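Local coordinates for glutathione S-transferase (Burkholderia glumae, PDB 4ISD), which binds glutathione and, as a glutathione transferase homologue, probably catalyses its conjugation to electrophilic substrates, at the interface of chains A and B. Numbering follows the deposited sequence. Chains: chain A/B, Glutathione S-transferase.

Contact 1: the interface of chains A and B. Residues chain A 58, 60, 73; chain B 110, 113-114, 146.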
loop_
_atom_site.group_PDB
_atom_site.type_symbol
_atom_site.label_atom_id
_atom_site.label_comp_id
_atom_site.label_asym_id
_atom_site.label_seq_id
_atom_site.Cartn_x
_atom_site.Cartn_y
_atom_site.Cartn_z
ATOM N N THR A 58 -5.511 0.116 -12.877
ATOM C CA THR A 58 -5.159 -1.209 -12.368
ATOM C C THR A 58 -6.145 -2.315 -12.751
ATOM O O THR A 58 -5.835 -3.503 -12.620
ATOM C CB THR A 58 -5.107 -1.185 -10.848
ATOM O OG1 THR A 58 -6.436 -0.993 -10.335
ATOM C CG2 THR A 58 -4.229 -0.052 -10.382
ATOM N N ARG A 60 -8.834 -3.065 -11.132
ATOM C CA ARG A 60 -9.379 -3.689 -9.945
ATOM C C ARG A 60 -10.359 -2.736 -9.250
ATOM O O ARG A 60 -10.291 -1.510 -9.420
ATOM C CB ARG A 60 -8.251 -4.106 -9.008
ATOM C CG ARG A 60 -7.241 -5.035 -9.673
ATOM C CD ARG A 60 -6.401 -5.772 -8.642
ATOM N NE ARG A 60 -5.601 -4.851 -7.840
ATOM C CZ ARG A 60 -4.668 -5.247 -6.982
ATOM N NH1 ARG A 60 -3.961 -4.354 -6.288
ATOM N NH2 ARG A 60 -4.439 -6.546 -6.832
ATOM N N GLU A 73 -6.912 1.642 -5.932
ATOM C CA GLU A 73 -6.208 1.279 -4.689
ATOM C C GLU A 73 -6.819 1.973 -3.466
ATOM O O GLU A 73 -6.614 3.186 -3.244
ATOM C CB GLU A 73 -4.698 1.545 -4.757
ATOM C CG GLU A 73 -3.956 0.724 -5.804
ATOM C CD GLU A 73 -3.934 -0.753 -5.460
ATOM O OE1 GLU A 73 -3.536 -1.064 -4.320
ATOM O OE2 GLU A 73 -4.329 -1.590 -6.316
ATOM N N TRP B 110 -0.232 -0.463 -5.935
ATOM C CA TRP B 110 -0.539 -1.419 -7.002
ATOM C C TRP B 110 0.613 -2.395 -7.130
ATOM O O TRP B 110 0.423 -3.617 -7.093
ATOM C CB TRP B 110 -0.771 -0.709 -8.321
ATOM C CG TRP B 110 -1.269 -1.599 -9.419
ATOM C CD1 TRP B 110 -1.966 -2.765 -9.284
ATOM C CD2 TRP B 110 -1.107 -1.385 -10.826
ATOM N NE1 TRP B 110 -2.246 -3.292 -10.523
ATOM C CE2 TRP B 110 -1.733 -2.460 -11.486
ATOM C CE3 TRP B 110 -0.508 -0.382 -11.590
ATOM C CZ2 TRP B 110 -1.769 -2.564 -12.876
ATOM C CZ3 TRP B 110 -0.535 -0.487 -12.970
ATOM C CH2 TRP B 110 -1.157 -1.572 -13.599
ATOM N N SER B 113 0.941 -5.110 -4.447
ATOM C CA SER B 113 -0.178 -6.012 -4.190
ATOM C C SER B 113 -0.798 -6.575 -5.471
ATOM O O SER B 113 -1.927 -7.067 -5.449
ATOM C CB SER B 113 -1.268 -5.271 -3.435
ATOM O OG SER B 113 -1.933 -4.371 -4.314
ATOM N N ASP B 114 -0.097 -6.474 -6.594
ATOM C CA ASP B 114 -0.591 -7.127 -7.802
ATOM C C ASP B 114 0.573 -7.789 -8.533
ATOM O O ASP B 114 1.659 -7.908 -7.957
ATOM C CB ASP B 114 -1.318 -6.129 -8.698
ATOM C CG ASP B 114 -2.309 -6.799 -9.630
ATOM O OD1 ASP B 114 -2.273 -8.046 -9.735
ATOM O OD2 ASP B 114 -3.118 -6.077 -10.258
ATOM N N LYS B 146 -1.273 -5.912 -18.187
ATOM C CA LYS B 146 -1.627 -4.751 -17.365
ATOM C C LYS B 146 -0.391 -3.896 -17.121
ATOM O O LYS B 146 -0.447 -2.666 -17.170
ATOM C CB LYS B 146 -2.252 -5.175 -16.021
ATOM C CG LYS B 146 -3.693 -5.654 -16.131
ATOM C CD LYS B 146 -4.437 -5.575 -14.803
ATOM C CE LYS B 146 -3.819 -6.454 -13.728
ATOM N NZ LYS B 146 -4.542 -6.282 -12.426
#

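Contact 2: the interface of chains A and B. Residues chain A 98-99, 102-103; chain B 69-71, 80.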
loop_
_atom_site.group_PDB
_atom_site.type_symbol
_atom_site.label_atom_id
_atom_site.label_comp_id
_atom_site.label_asym_id
_atom_site.label_seq_id
_atom_site.Cartn_x
_atom_site.Cartn_y
_atom_site.Cartn_z
ATOM N N ARG A 98 1.780 11.604 14.197
ATOM C CA ARG A 98 2.676 11.244 13.105
ATOM C C ARG A 98 3.165 9.800 13.173
ATOM O O ARG A 98 3.040 9.062 12.189
ATOM C CB ARG A 98 3.853 12.211 13.049
ATOM C CG ARG A 98 4.939 11.823 12.092
ATOM C CD ARG A 98 6.200 12.611 12.403
ATOM N NE ARG A 98 6.122 13.999 11.963
ATOM C CZ ARG A 98 7.015 14.927 12.290
ATOM N NH1 ARG A 98 8.029 14.615 13.088
ATOM N NH2 ARG A 98 6.893 16.170 11.840
ATOM N N GLU A 99 3.705 9.397 14.322
ATOM C CA GLU A 99 4.099 8.002 14.523
ATOM C C GLU A 99 2.914 7.048 14.388
ATOM O O GLU A 99 3.038 5.954 13.827
ATOM C CB GLU A 99 4.761 7.811 15.885
ATOM C CG GLU A 99 6.154 8.406 15.975
ATOM C CD GLU A 99 6.864 8.033 17.262
ATOM O OE1 GLU A 99 6.255 7.327 18.097
ATOM O OE2 GLU A 99 8.032 8.446 17.436
ATOM N N ALA A 102 1.921 6.614 10.793
ATOM C CA ALA A 102 2.829 5.699 10.102
ATOM C C ALA A 102 2.480 4.230 10.402
ATOM O O ALA A 102 2.636 3.352 9.537
ATOM C CB ALA A 102 4.311 6.020 10.427
ATOM N N LEU A 103 1.981 3.969 11.611
ATOM C CA LEU A 103 1.627 2.602 11.987
ATOM C C LEU A 103 0.347 2.115 11.293
ATOM O O LEU A 103 0.220 0.925 10.943
ATOM C CB LEU A 103 1.509 2.464 13.506
ATOM C CG LEU A 103 2.833 2.673 14.231
ATOM C CD1 LEU A 103 2.697 2.428 15.707
ATOM C CD2 LEU A 103 3.907 1.774 13.627
ATOM N N PHE B 69 11.642 4.709 17.505
ATOM C CA PHE B 69 10.502 4.298 16.691
ATOM C C PHE B 69 10.902 3.320 15.582
ATOM O O PHE B 69 11.890 3.544 14.883
ATOM C CB PHE B 69 9.833 5.540 16.097
ATOM C CG PHE B 69 8.651 5.240 15.232
ATOM C CD1 PHE B 69 7.489 4.735 15.777
ATOM C CD2 PHE B 69 8.695 5.476 13.869
ATOM C CE1 PHE B 69 6.383 4.461 14.980
ATOM C CE2 PHE B 69 7.597 5.207 13.067
ATOM C CZ PHE B 69 6.436 4.698 13.628
ATOM N N THR B 70 10.143 2.234 15.417
ATOM C CA THR B 70 10.430 1.272 14.346
ATOM C C THR B 70 9.246 1.071 13.417
ATOM O O THR B 70 8.090 1.169 13.842
ATOM C CB THR B 70 10.885 -0.111 14.868
ATOM O OG1 THR B 70 9.816 -0.733 15.594
ATOM C CG2 THR B 70 12.116 0.022 15.750
ATOM N N LEU B 71 9.538 0.761 12.152
ATOM C CA LEU B 71 8.505 0.765 11.118
ATOM C C LEU B 71 8.845 -0.130 9.921
ATOM O O LEU B 71 9.933 -0.040 9.334
ATOM C CB LEU B 71 8.255 2.207 10.661
ATOM C CG LEU B 71 7.201 2.512 9.607
ATOM C CD1 LEU B 71 5.802 2.232 10.167
ATOM C CD2 LEU B 71 7.345 3.966 9.146
ATOM N N TYR B 80 6.502 8.229 5.902
ATOM C CA TYR B 80 6.873 8.744 7.217
ATOM C C TYR B 80 8.121 9.626 7.192
ATOM O O TYR B 80 8.204 10.608 7.934
ATOM C CB TYR B 80 7.067 7.576 8.188
ATOM C CG TYR B 80 7.760 7.926 9.491
ATOM C CD1 TYR B 80 7.058 8.505 10.551
ATOM C CD2 TYR B 80 9.106 7.642 9.678
ATOM C CE1 TYR B 80 7.689 8.813 11.754
ATOM C CE2 TYR B 80 9.740 7.941 10.875
ATOM C CZ TYR B 80 9.027 8.524 11.905
ATOM O OH TYR B 80 9.666 8.823 13.079
#

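Contact 3: the interface of chains A and B. Residues chain A 98, 101-102; chain B 80, 83-84.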
loop_
_atom_site.group_PDB
_atom_site.type_symbol
_atom_site.label_atom_id
_atom_site.label_comp_id
_atom_site.label_asym_id
_atom_site.label_seq_id
_atom_site.Cartn_x
_atom_site.Cartn_y
_atom_site.Cartn_z
ATOM N N ARG A 98 1.780 11.604 14.197
ATOM C CA ARG A 98 2.676 11.244 13.105
ATOM C C ARG A 98 3.165 9.800 13.173
ATOM O O ARG A 98 3.040 9.062 12.189
ATOM C CB ARG A 98 3.853 12.211 13.049
ATOM C CG ARG A 98 4.939 11.823 12.092
ATOM C CD ARG A 98 6.200 12.611 12.403
ATOM N NE ARG A 98 6.122 13.999 11.963
ATOM C CZ ARG A 98 7.015 14.927 12.290
ATOM N NH1 ARG A 98 8.029 14.615 13.088
ATOM N NH2 ARG A 98 6.893 16.170 11.840
ATOM N N ARG A 101 0.148 7.593 12.716
ATOM C CA ARG A 101 -0.251 7.587 11.314
ATOM C C ARG A 101 0.618 6.594 10.533
ATOM O O ARG A 101 0.111 5.800 9.734
ATOM C CB ARG A 101 -0.119 8.987 10.713
ATOM C CG ARG A 101 -0.627 9.103 9.287
ATOM C CD ARG A 101 -0.367 10.493 8.737
ATOM N NE ARG A 101 -0.816 11.534 9.654
ATOM C CZ ARG A 101 -0.013 12.420 10.235
ATOM N NH1 ARG A 101 1.295 12.406 9.998
ATOM N NH2 ARG A 101 -0.525 13.330 11.050
ATOM N N ALA A 102 1.921 6.614 10.793
ATOM C CA ALA A 102 2.829 5.699 10.102
ATOM C C ALA A 102 2.480 4.230 10.402
ATOM O O ALA A 102 2.636 3.352 9.537
ATOM C CB ALA A 102 4.311 6.020 10.427
ATOM N N TYR B 80 6.502 8.229 5.902
ATOM C CA TYR B 80 6.873 8.744 7.217
ATOM C C TYR B 80 8.121 9.626 7.192
ATOM O O TYR B 80 8.204 10.608 7.934
ATOM C CB TYR B 80 7.067 7.576 8.188
ATOM C CG TYR B 80 7.760 7.926 9.491
ATOM C CD1 TYR B 80 7.058 8.505 10.551
ATOM C CD2 TYR B 80 9.106 7.642 9.678
ATOM C CE1 TYR B 80 7.689 8.813 11.754
ATOM C CE2 TYR B 80 9.740 7.941 10.875
ATOM C CZ TYR B 80 9.027 8.524 11.905
ATOM O OH TYR B 80 9.666 8.823 13.079
ATOM N N GLU B 83 7.259 13.082 5.871
ATOM C CA GLU B 83 6.634 13.941 6.883
ATOM C C GLU B 83 7.660 14.494 7.875
ATOM O O GLU B 83 7.669 15.689 8.159
ATOM C CB GLU B 83 5.527 13.185 7.640
ATOM C CG GLU B 83 4.100 13.656 7.335
ATOM C CD GLU B 83 3.092 12.516 7.348
ATOM O OE1 GLU B 83 3.242 11.617 8.199
ATOM O OE2 GLU B 83 2.165 12.506 6.496
ATOM N N VAL B 84 8.517 13.615 8.395
ATOM C CA VAL B 84 9.558 13.989 9.362
ATOM C C VAL B 84 10.638 14.875 8.741
ATOM O O VAL B 84 11.176 15.777 9.385
ATOM C CB VAL B 84 10.247 12.734 9.951
ATOM C CG1 VAL B 84 11.347 13.123 10.912
ATOM C CG2 VAL B 84 9.239 11.845 10.638
HETATM O O HOH W 1 4.177 9.505 9.596
#

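Contact 1: the interface of chains A and B
A:Arg60 reaches across the dimer interface to the C-terminal end of B helix 98-113 and grips B:Ser113 end-on with two nitrogens. A:Arg60 NH1 donates to the hydroxyl OG of B:Ser113 at 2.8 Å, almost exactly in the guanidinium plane. NH2 of A:Arg60 donates to the backbone O of B:Ser113 at 2.9 Å and lies above that carbonyl plane. Within chain A, A:Arg60 NH1 also makes a salt-bridged hydrogen bond to the syn lone pair of A:Glu73 OE2, at 2.8 Å. Together these bonds probably fix the guanidinium rotation. The B:Asp114 carboxylate stacks on one face, the planes 3° apart. Its OD2 lies over the rim, in a salt bridge 3.7 Å from A:Arg60 NE.

A:Thr58 turns its CG2 methyl, anti to its own carbonyl carbon, onto the five-membered ring of B:Trp110, 3.4 Å from the ring centre. The A:Thr58 carbonyl O accepts from B:Lys146 NZ at 3.1 Å. Within chain B, B:Asp114 OD2 accepts from B:Trp110 NE1 at 2.9 Å and is salt-bridged to B:Lys146 NZ at 2.6 Å. These bonds position the carboxylate.

A:Arg60 and A:Glu73 also line the glutathione pocket. The site probably ties the glutathione-binding domain of one chain to a helix of the other.

Contact 2: the interface of chains A and B
Strand 69-72 and helix 74-84 of chain B pack against the first turns of helix 98-113 of chain A. B:Phe69 buries the most surface here, 66 Å². A:Glu99 covers one face of its ring and A:Leu103 meets the rim. The A:Glu99 chain runs straight, antiparallel to the phenylalanine side chain. Its carboxylate stacks on that face near the rim, the planes 18° apart, with CD of A:Glu99 3.7 Å from CD1 of B:Phe69. The ring tip CZ of B:Phe69 reaches the backbone O of A:Glu99 at 3.6 Å. CZ of B:Phe69 also meets the methyl CD2 of A:Leu103 at 3.9 Å.

A:Ala102 offers its CB to chain B side chains, among them B:Tyr80 and B:Leu71. B:Tyr80 brings ring atom CD1 to 3.7 Å from CB of A:Ala102. With CG anti to the backbone N (chi1 -179°), B:Leu71 points its two methyls at A:Ala102: CD2 at CB, 3.9 Å away, and CD1 at the carbonyl O, 3.4 Å away. Within chain B, CE2 of B:Phe69 lies over one face of the B:Tyr80 ring, offset toward its rim, which may help position both rings. The aliphatic part of A:Arg98 borders the same tyrosine at CE1.

This mainly apolar patch probably helps hold the two subunits together as a dimer.

Contact 3: the interface of chains A and B
A:Arg98, A:Arg101 and A:Ala102 have helical backbone angles in the first turns of helix 98-113, and face B:Tyr80, B:Glu83 and B:Val84 in the last turns of helix 74-84.

A:Arg98 buries the most surface of this patch, 85 Å². Its chain leaves with CG anti to the backbone N (chi1 172°) and bends at chi3, which brings the guanidinium over B:Val84. The two side chains cross at about a right angle. CD of A:Arg98 is 3.6 Å from the methyl CG2 of B:Val84. One guanidinium face covers the valine CA, which lies 4.0 Å above the plane and over its centre. This part of the arginine is used for packing. The same CG2 of B:Val84 rests on a face of the B:Tyr80 ring, so this methyl touches both the tyrosine face and the arginine chain.

A:Arg101 makes the charged link. Its NH1 donates to B:Glu83 OE1 at 2.8 Å in a salt bridge. The acceptor is near the guanidinium plane, but the donor stands 76° out of the carboxylate plane, and the two planes are nearly perpendicular. The bond is also bent (136° at H), so the link probably owes much to charge attraction. A water also joins the chains. Water 1 O lies 2.7 Å from B:Glu83 OE1 and 2.9 Å from the backbone O of A:Arg98. OE1 thus contacts both A:Arg101 and the water.

The site adds a salt bridge and a water bridge to the helix packing, and probably helps set the register of the two subunits.

Contacts 2 and 3 are neighbours, with the centres of their C-alpha atoms about 6 Å apart. They share A:Arg98, A:Ala102 and B:Tyr80, and form one continuous surface. Contact 1 lies about 25 Å from contact 2 and about 24 Å from contact 3, between the same centres. Helix 98-113 links all three: its start, from chain A, serves contacts 2 and 3, and its end, from chain B, serves contact 1. The interface is two-fold symmetric, so each contact has a twin with the chains exchanged. The dimer is probably held near both ends of this helix, and contact 1 includes residues of the glutathione pocket.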